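Local coordinates for BpsB (PgaB), Poly-beta-1,6-N-acetyl-D-glucosamine N-deacetylase (Bordetella bronchiseptica RB50, PDB 5BU6), which removes acetyl groups from the N-acetylglucosamine units of poly-beta-1,6-N-acetyl-D-glucosamine, a family 4 carbohydrate esterase activity required for biofilm formation, at residues A[107-110]-A[111-114]; A[135-138]-A[139-142]; A[58-61]-A[62-66]. The protein carries 5 engineered substitutions. All coordinates share one frame; numbering follows the deposited sequence.

Contact 1 of 3, residues A[107-110]-A[111-114]; sequences AVVT and SWTD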
loop_
_atom_site.group_PDB
_atom_site.type_symbol
_atom_site.label_atom_id
_atom_site.label_comp_id
_atom_site.label_asym_id
_atom_site.label_seq_id
_atom_site.Cartn_x
_atom_site.Cartn_y
_atom_site.Cartn_z
ATOM N N ALA A 107 -0.445 4.152 -2.725
ATOM C CA ALA A 107 0.726 3.907 -1.884
ATOM C C ALA A 107 1.951 3.776 -2.789
ATOM O O ALA A 107 1.955 2.972 -3.740
ATOM C CB ALA A 107 0.532 2.658 -1.025
ATOM N N VAL A 108 2.957 4.589 -2.492
ATOM C CA VAL A 108 4.125 4.802 -3.341
ATOM C C VAL A 108 5.347 4.057 -2.817
ATOM O O VAL A 108 5.669 4.210 -1.657
ATOM C CB VAL A 108 4.446 6.317 -3.394
ATOM C CG1 VAL A 108 5.741 6.595 -4.116
ATOM C CG2 VAL A 108 3.268 7.081 -4.003
ATOM N N VAL A 109 6.019 3.247 -3.637
ATOM C CA VAL A 109 7.323 2.704 -3.238
ATOM C C VAL A 109 8.356 3.736 -3.667
ATOM O O VAL A 109 8.615 3.897 -4.859
ATOM C CB VAL A 109 7.652 1.356 -3.886
ATOM C CG1 VAL A 109 8.990 0.847 -3.362
ATOM C CG2 VAL A 109 6.533 0.332 -3.626
ATOM N N THR A 110 8.921 4.475 -2.729
ATOM C CA THR A 110 9.598 5.699 -3.148
ATOM C C THR A 110 10.958 5.428 -3.807
ATOM O O THR A 110 11.449 6.259 -4.554
ATOM C CB THR A 110 9.744 6.702 -1.982
ATOM O OG1 THR A 110 10.427 6.100 -0.881
ATOM C CG2 THR A 110 8.361 7.167 -1.519
ATOM N N SER A 111 11.565 4.274 -3.570
ATOM C CA SER A 111 12.818 4.006 -4.270
ATOM C C SER A 111 12.562 3.701 -5.761
ATOM O O SER A 111 13.484 3.763 -6.573
ATOM C CB SER A 111 13.607 2.856 -3.619
ATOM O OG SER A 111 12.991 1.611 -3.873
ATOM N N TRP A 112 11.315 3.384 -6.104
ATOM C CA TRP A 112 10.917 3.143 -7.483
ATOM C C TRP A 112 10.553 4.449 -8.175
ATOM O O TRP A 112 11.077 4.780 -9.221
ATOM C CB TRP A 112 9.714 2.182 -7.526
ATOM C CG TRP A 112 9.997 0.804 -7.036
ATOM C CD1 TRP A 112 11.190 0.304 -6.644
ATOM C CD2 TRP A 112 9.043 -0.265 -6.880
ATOM N NE1 TRP A 112 11.054 -1.004 -6.251
ATOM C CE2 TRP A 112 9.749 -1.383 -6.398
ATOM C CE3 TRP A 112 7.676 -0.373 -7.098
ATOM C CZ2 TRP A 112 9.134 -2.602 -6.127
ATOM C CZ3 TRP A 112 7.055 -1.607 -6.840
ATOM C CH2 TRP A 112 7.791 -2.693 -6.355
ATOM N N THR A 113 9.611 5.169 -7.578
ATOM C CA THR A 113 9.198 6.486 -8.040
ATOM C C THR A 113 10.384 7.448 -8.099
ATOM O O THR A 113 10.518 8.230 -9.039
ATOM C CB THR A 113 8.091 7.045 -7.113
ATOM O OG1 THR A 113 7.000 6.115 -7.113
ATOM C CG2 THR A 113 7.587 8.451 -7.574
ATOM N N ASP A 114 11.260 7.374 -7.105
ATOM C CA ASP A 114 12.388 8.297 -7.042
ATOM C C ASP A 114 13.698 7.714 -7.584
ATOM O O ASP A 114 14.766 8.179 -7.231
ATOM C CB ASP A 114 12.625 8.751 -5.604
ATOM C CG ASP A 114 13.390 10.034 -5.535
ATOM O OD1 ASP A 114 12.935 11.005 -6.177
ATOM O OD2 ASP A 114 14.446 10.050 -4.872
HETATM O O HOH W 1 5.725 3.496 -6.455
#
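Val-109, the N-cap residue, offers its O to both Trp-112 N and Thr-113 N where strand 104-108 ends and the short helix 110-113 starts. The bond from Thr-113 N (3.2 Å to Val-109 O) is nearly straight at 168°, whereas Trp-112 N stands above the carbonyl plane. One residue on, Asp-114 N reaches Thr-110 O at 2.8 Å. This tight turn folds Trp-112 back over Val-109, whose CG1 lies 3.7 Å from the centroid of the five-membered ring, a CH-pi contact squarely over the face. CB and CG2 of Val-109 extend the cover to the six-membered ring, with CB 3.6 Å from Trp-112 CE3. With OG1 beside its backbone N (chi1 -58°), Thr-113 faces back along the chain; a water links that hydroxyl to Val-109 N, accepting from the amide and donating to OG1. Val-108 CG1 meets the same Thr-113 OG1 at 3.3 Å. Thr-110 OG1 and Ser-111 OG turn elsewhere, to ND1 and O of His-156. The segment is thus a largely buried passage from strand to helix: strand 104-108 pairs with strands 77-83 and 149-153, Trp-112 packs on strand 121-124 and on the nickel ligand His-159, and Thr-110 reaches helix 189-211.

Contact 2 of 3, residues A[135-138]-A[139-142]; sequences MTWA and QLRE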
loop_
_atom_site.group_PDB
_atom_site.type_symbol
_atom_site.label_atom_id
_atom_site.label_comp_id
_atom_site.label_asym_id
_atom_site.label_seq_id
_atom_site.Cartn_x
_atom_site.Cartn_y
_atom_site.Cartn_z
ATOM N N MET A 135 4.512 6.106 -12.435
ATOM C CA MET A 135 4.039 7.478 -12.340
ATOM C C MET A 135 5.141 8.432 -11.939
ATOM O O MET A 135 6.005 8.101 -11.114
ATOM C CB MET A 135 2.920 7.604 -11.305
ATOM C CG MET A 135 1.576 7.217 -11.759
ATOM S SD MET A 135 0.411 7.569 -10.409
ATOM C CE MET A 135 0.971 6.415 -9.173
ATOM N N THR A 136 5.097 9.635 -12.496
ATOM C CA THR A 136 6.058 10.651 -12.090
ATOM C C THR A 136 5.604 11.349 -10.820
ATOM O O THR A 136 4.454 11.223 -10.395
ATOM C CB THR A 136 6.284 11.676 -13.195
ATOM O OG1 THR A 136 5.094 12.443 -13.398
ATOM C CG2 THR A 136 6.681 10.962 -14.496
ATOM N N TRP A 137 6.530 12.057 -10.188
ATOM C CA TRP A 137 6.195 12.822 -9.000
ATOM C C TRP A 137 5.144 13.870 -9.323
ATOM O O TRP A 137 4.259 14.135 -8.512
ATOM C CB TRP A 137 7.430 13.483 -8.409
ATOM C CG TRP A 137 8.306 12.599 -7.541
ATOM C CD1 TRP A 137 9.631 12.323 -7.735
ATOM C CD2 TRP A 137 7.923 11.899 -6.350
ATOM N NE1 TRP A 137 10.094 11.501 -6.733
ATOM C CE2 TRP A 137 9.072 11.242 -5.862
ATOM C CE3 TRP A 137 6.723 11.789 -5.629
ATOM C CZ2 TRP A 137 9.060 10.471 -4.697
ATOM C CZ3 TRP A 137 6.711 11.018 -4.475
ATOM C CH2 TRP A 137 7.869 10.371 -4.024
ATOM N N ALA A 138 5.263 14.485 -10.495
ATOM C CA ALA A 138 4.314 15.517 -10.922
ATOM C C ALA A 138 2.914 14.939 -11.029
ATOM O O ALA A 138 1.927 15.562 -10.607
ATOM C CB ALA A 138 4.730 16.106 -12.241
ATOM N N GLN A 139 2.826 13.736 -11.587
ATOM C CA GLN A 139 1.546 13.035 -11.671
ATOM C C GLN A 139 0.969 12.718 -10.274
ATOM O O GLN A 139 -0.218 12.926 -10.026
ATOM C CB GLN A 139 1.698 11.748 -12.503
ATOM C CG GLN A 139 1.798 12.034 -14.006
ATOM C CD GLN A 139 2.321 10.858 -14.807
ATOM O OE1 GLN A 139 2.757 9.852 -14.256
ATOM N NE2 GLN A 139 2.301 10.995 -16.120
ATOM N N LEU A 140 1.800 12.234 -9.360
ATOM C CA LEU A 140 1.331 11.986 -7.996
ATOM C C LEU A 140 0.845 13.246 -7.298
ATOM O O LEU A 140 -0.173 13.222 -6.585
ATOM C CB LEU A 140 2.434 11.348 -7.141
ATOM C CG LEU A 140 2.675 9.869 -7.438
ATOM C CD1 LEU A 140 4.035 9.468 -6.917
ATOM C CD2 LEU A 140 1.592 9.001 -6.796
ATOM N N ARG A 141 1.575 14.342 -7.481
ATOM C CA ARG A 141 1.192 15.599 -6.869
ATOM C C ARG A 141 -0.157 16.056 -7.416
ATOM O O ARG A 141 -0.989 16.577 -6.674
ATOM C CB ARG A 141 2.261 16.666 -7.109
ATOM C CG ARG A 141 1.902 18.040 -6.565
ATOM C CD ARG A 141 3.125 18.945 -6.602
ATOM N NE ARG A 141 2.794 20.375 -6.580
ATOM C CZ ARG A 141 2.510 21.068 -5.479
ATOM N NH1 ARG A 141 2.234 22.367 -5.560
ATOM N NH2 ARG A 141 2.496 20.465 -4.297
ATOM N N GLU A 142 -0.387 15.849 -8.710
ATOM C CA GLU A 142 -1.665 16.231 -9.294
ATOM C C GLU A 142 -2.834 15.451 -8.675
ATOM O O GLU A 142 -3.887 16.026 -8.385
ATOM C CB GLU A 142 -1.661 16.030 -10.807
ATOM C CG GLU A 142 -2.938 16.524 -11.468
ATOM C CD GLU A 142 -2.914 16.399 -12.979
ATOM O OE1 GLU A 142 -1.832 16.585 -13.574
ATOM O OE2 GLU A 142 -3.978 16.110 -13.569
#
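Gln-139 lays its extended side chain back toward the residue before its own helix, where OE1 receives Thr-136 N at 2.9 Å from well above the amide plane, 45° out of it. The return bond runs from Gln-139 N to Thr-136 OG1 (3.2 Å), so the two residues close a capping box at the start of helix 137-145. Each half depends on a torsion: Thr-136 OG1 sits between its backbone N and carbonyl carbon (chi1 67°), facing the first turn, and Gln-139 CG lies beside its own N, from where the chain carries OE1 across Thr-136. CG of Gln-139 lies alongside OG1, and OE1 also comes to 3.3 Å from Met-135 CA. Below the box, the bent Met-135 chain crosses Leu-140 at about a right angle and sets CE 3.6 Å from CD2. The other leucine branch, CD1, touches Trp-137 CE3 at 3.8 Å. Leu-140 N to Thr-136 O then begins the regular helical bonding. The chemistry implies that the amides of the N-cap Thr-136 and of Gln-139 in the first turn, lacking an i-4 helical carbonyl, each find a side-chain oxygen, while the apolar layer beneath anchors that end of the helix to strand 104-108.

Contact 3 of 3, residues A[58-61]-A[62-66]; sequences ISMQ and QIIDS. With EDO (1,2-ethanediol), chain J.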
loop_
_atom_site.group_PDB
_atom_site.type_symbol
_atom_site.label_atom_id
_atom_site.label_comp_id
_atom_site.label_asym_id
_atom_site.label_seq_id
_atom_site.Cartn_x
_atom_site.Cartn_y
_atom_site.Cartn_z
ATOM N N ILE A 58 -15.080 5.643 0.683
ATOM C CA ILE A 58 -14.716 6.696 1.645
ATOM C C ILE A 58 -13.225 7.061 1.521
ATOM O O ILE A 58 -12.436 6.321 0.918
ATOM C CB ILE A 58 -14.992 6.238 3.109
ATOM C CG1 ILE A 58 -14.076 5.049 3.454
ATOM C CG2 ILE A 58 -16.472 5.920 3.316
ATOM C CD1 ILE A 58 -14.327 4.395 4.784
ATOM N N SER A 59 -12.826 8.198 2.089
ATOM C CA SER A 59 -11.399 8.546 2.130
ATOM C C SER A 59 -10.793 8.131 3.467
ATOM O O SER A 59 -11.510 7.854 4.423
ATOM C CB SER A 59 -11.204 10.041 1.951
ATOM O OG SER A 59 -11.903 10.719 2.999
ATOM N N MET A 60 -9.467 8.152 3.557
ATOM C CA MET A 60 -8.812 7.942 4.849
ATOM C C MET A 60 -9.163 9.043 5.853
ATOM O O MET A 60 -9.262 8.798 7.057
ATOM C CB MET A 60 -7.292 7.869 4.682
ATOM C CG MET A 60 -6.581 7.465 5.975
ATOM S SD MET A 60 -5.941 5.790 5.878
ATOM C CE MET A 60 -4.768 5.969 4.535
ATOM N N GLN A 61 -9.330 10.266 5.359
ATOM C CA GLN A 61 -9.743 11.358 6.234
ATOM C C GLN A 61 -11.105 11.052 6.883
ATOM O O GLN A 61 -11.360 11.386 8.051
ATOM C CB GLN A 61 -9.811 12.671 5.466
ATOM C CG GLN A 61 -10.117 13.856 6.367
ATOM C CD GLN A 61 -9.005 14.093 7.385
ATOM O OE1 GLN A 61 -7.838 14.202 7.019
ATOM N NE2 GLN A 61 -9.365 14.157 8.666
ATOM N N GLN A 62 -11.998 10.441 6.107
ATOM C CA GLN A 62 -13.304 10.062 6.635
ATOM C C GLN A 62 -13.176 8.992 7.714
ATOM O O GLN A 62 -13.888 9.038 8.731
ATOM C CB GLN A 62 -14.215 9.572 5.514
ATOM C CG GLN A 62 -14.911 10.697 4.759
ATOM C CD GLN A 62 -15.732 10.166 3.603
ATOM O OE1 GLN A 62 -15.185 9.719 2.599
ATOM N NE2 GLN A 62 -17.041 10.175 3.756
ATOM N N ILE A 63 -12.260 8.045 7.520
ATOM C CA ILE A 63 -12.038 7.023 8.547
ATOM C C ILE A 63 -11.569 7.683 9.847
ATOM O O ILE A 63 -12.093 7.411 10.919
ATOM C CB ILE A 63 -11.001 5.980 8.116
ATOM C CG1 ILE A 63 -11.575 5.089 7.014
ATOM C CG2 ILE A 63 -10.566 5.133 9.319
ATOM C CD1 ILE A 63 -10.506 4.321 6.201
ATOM N N ILE A 64 -10.568 8.543 9.730
ATOM C CA ILE A 64 -10.006 9.228 10.885
ATOM C C ILE A 64 -11.078 10.029 11.619
ATOM O O ILE A 64 -11.178 9.975 12.834
ATOM C CB ILE A 64 -8.858 10.140 10.450
ATOM C CG1 ILE A 64 -7.739 9.297 9.830
ATOM C CG2 ILE A 64 -8.333 10.923 11.604
ATOM C CD1 ILE A 64 -6.731 10.108 9.045
ATOM N N ASP A 65 -11.917 10.725 10.856
ATOM C CA ASP A 65 -13.001 11.535 11.420
ATOM C C ASP A 65 -14.061 10.687 12.116
ATOM O O ASP A 65 -14.623 11.108 13.124
ATOM C CB ASP A 65 -13.670 12.384 10.324
ATOM C CG ASP A 65 -12.775 13.516 9.809
ATOM O OD1 ASP A 65 -11.695 13.759 10.385
ATOM O OD2 ASP A 65 -13.162 14.178 8.823
ATOM N N SER A 66 -14.345 9.494 11.594
ATOM C CA SER A 66 -15.368 8.660 12.234
ATOM C C SER A 66 -14.853 8.134 13.562
ATOM O O SER A 66 -15.605 8.030 14.533
ATOM C CB SER A 66 -15.787 7.496 11.326
ATOM O OG SER A 66 -14.711 6.595 11.101
HETATM C C1 EDO J . -7.959 12.376 0.692
HETATM O O1 EDO J . -8.820 11.496 -0.039
HETATM C C2 EDO J . -8.413 12.441 2.153
HETATM O O2 EDO J . -8.056 11.251 2.878
#
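A capping box opens helix 60-67, the helix of the beta-alpha-beta unit formed with strands 56-57 and 77-83. Ser-59 is the N-cap: its OG accepts from Gln-62 N at 3.1 Å. Gln-62 answers with OE1, which takes Ser-59 N at 2.9 Å, the donor tilted 25° from the amide plane. The glutamine gets there by lying back along the start of the helix, its chain extended beyond CG, and OE1 also rests against CA and CB of Ile-58. Behind the box, Ile-58 and Ile-63 cross at about a right angle, with CD1 of Ile-58 meeting CG1 of Ile-63 at 3.6 Å, so that an apolar pair spans the residue before the cap and the first full turn. Backbone bonds from Ile-63 N to Ser-59 O and from Ile-64 N to Met-60 O set the helix going.

On another side, Gln-61 bends at chi2 (64°) and brings NE2 2.9 Å from Asp-65 OD1, one turn on. The aspartate oxygen lies almost in the amide plane, yet the nitrogen meets it from above the carboxylate plane, and the two planes stand 50° apart. Gln-61 OE1 binds NH1 of Arg-216, so both ends of the amide have partners, which should hold its rotation. A 1,2-ethanediol, probably from the crystallisation liquor, takes Gln-61 N at 3.0 Å through O2 and also binds Glu-150 OE1, adding an acceptor at the first turn. Ile-63 of the helix packs on Leu-79 of strand 77-83, and Ile-58, just before the cap, on Pro-77 of the same strand, while Met-60 and Ile-64 pack on Ile-240 of strand 240-242.

Contact 3 comes first along the chain, followed by contact 1 and then contact 2. The centres of contacts 1 and 2 are about 11 Å apart, and the two touch: Thr-113 CG2 packs on Leu-140 CD1 at 3.8 Å, and Asp-114 OD1 lies 2.9 Å from Trp-137 NE1, a probable hydrogen bond. Both belong to the polysaccharide deacetylase domain, and the side chains of Asp-114 and Trp-137 lie about 4 and 5 Å from bound nickel. Contact 3 stands about 24 Å from contact 1 and about 23 Å from contact 2, centre to centre, yet strand 77-83, the sheet neighbour of strand 104-108, joins its unit to the same parallel sheet. Local turns and caps thus recur where helices start around one sheet, two of them carrying a side chain close to nickel.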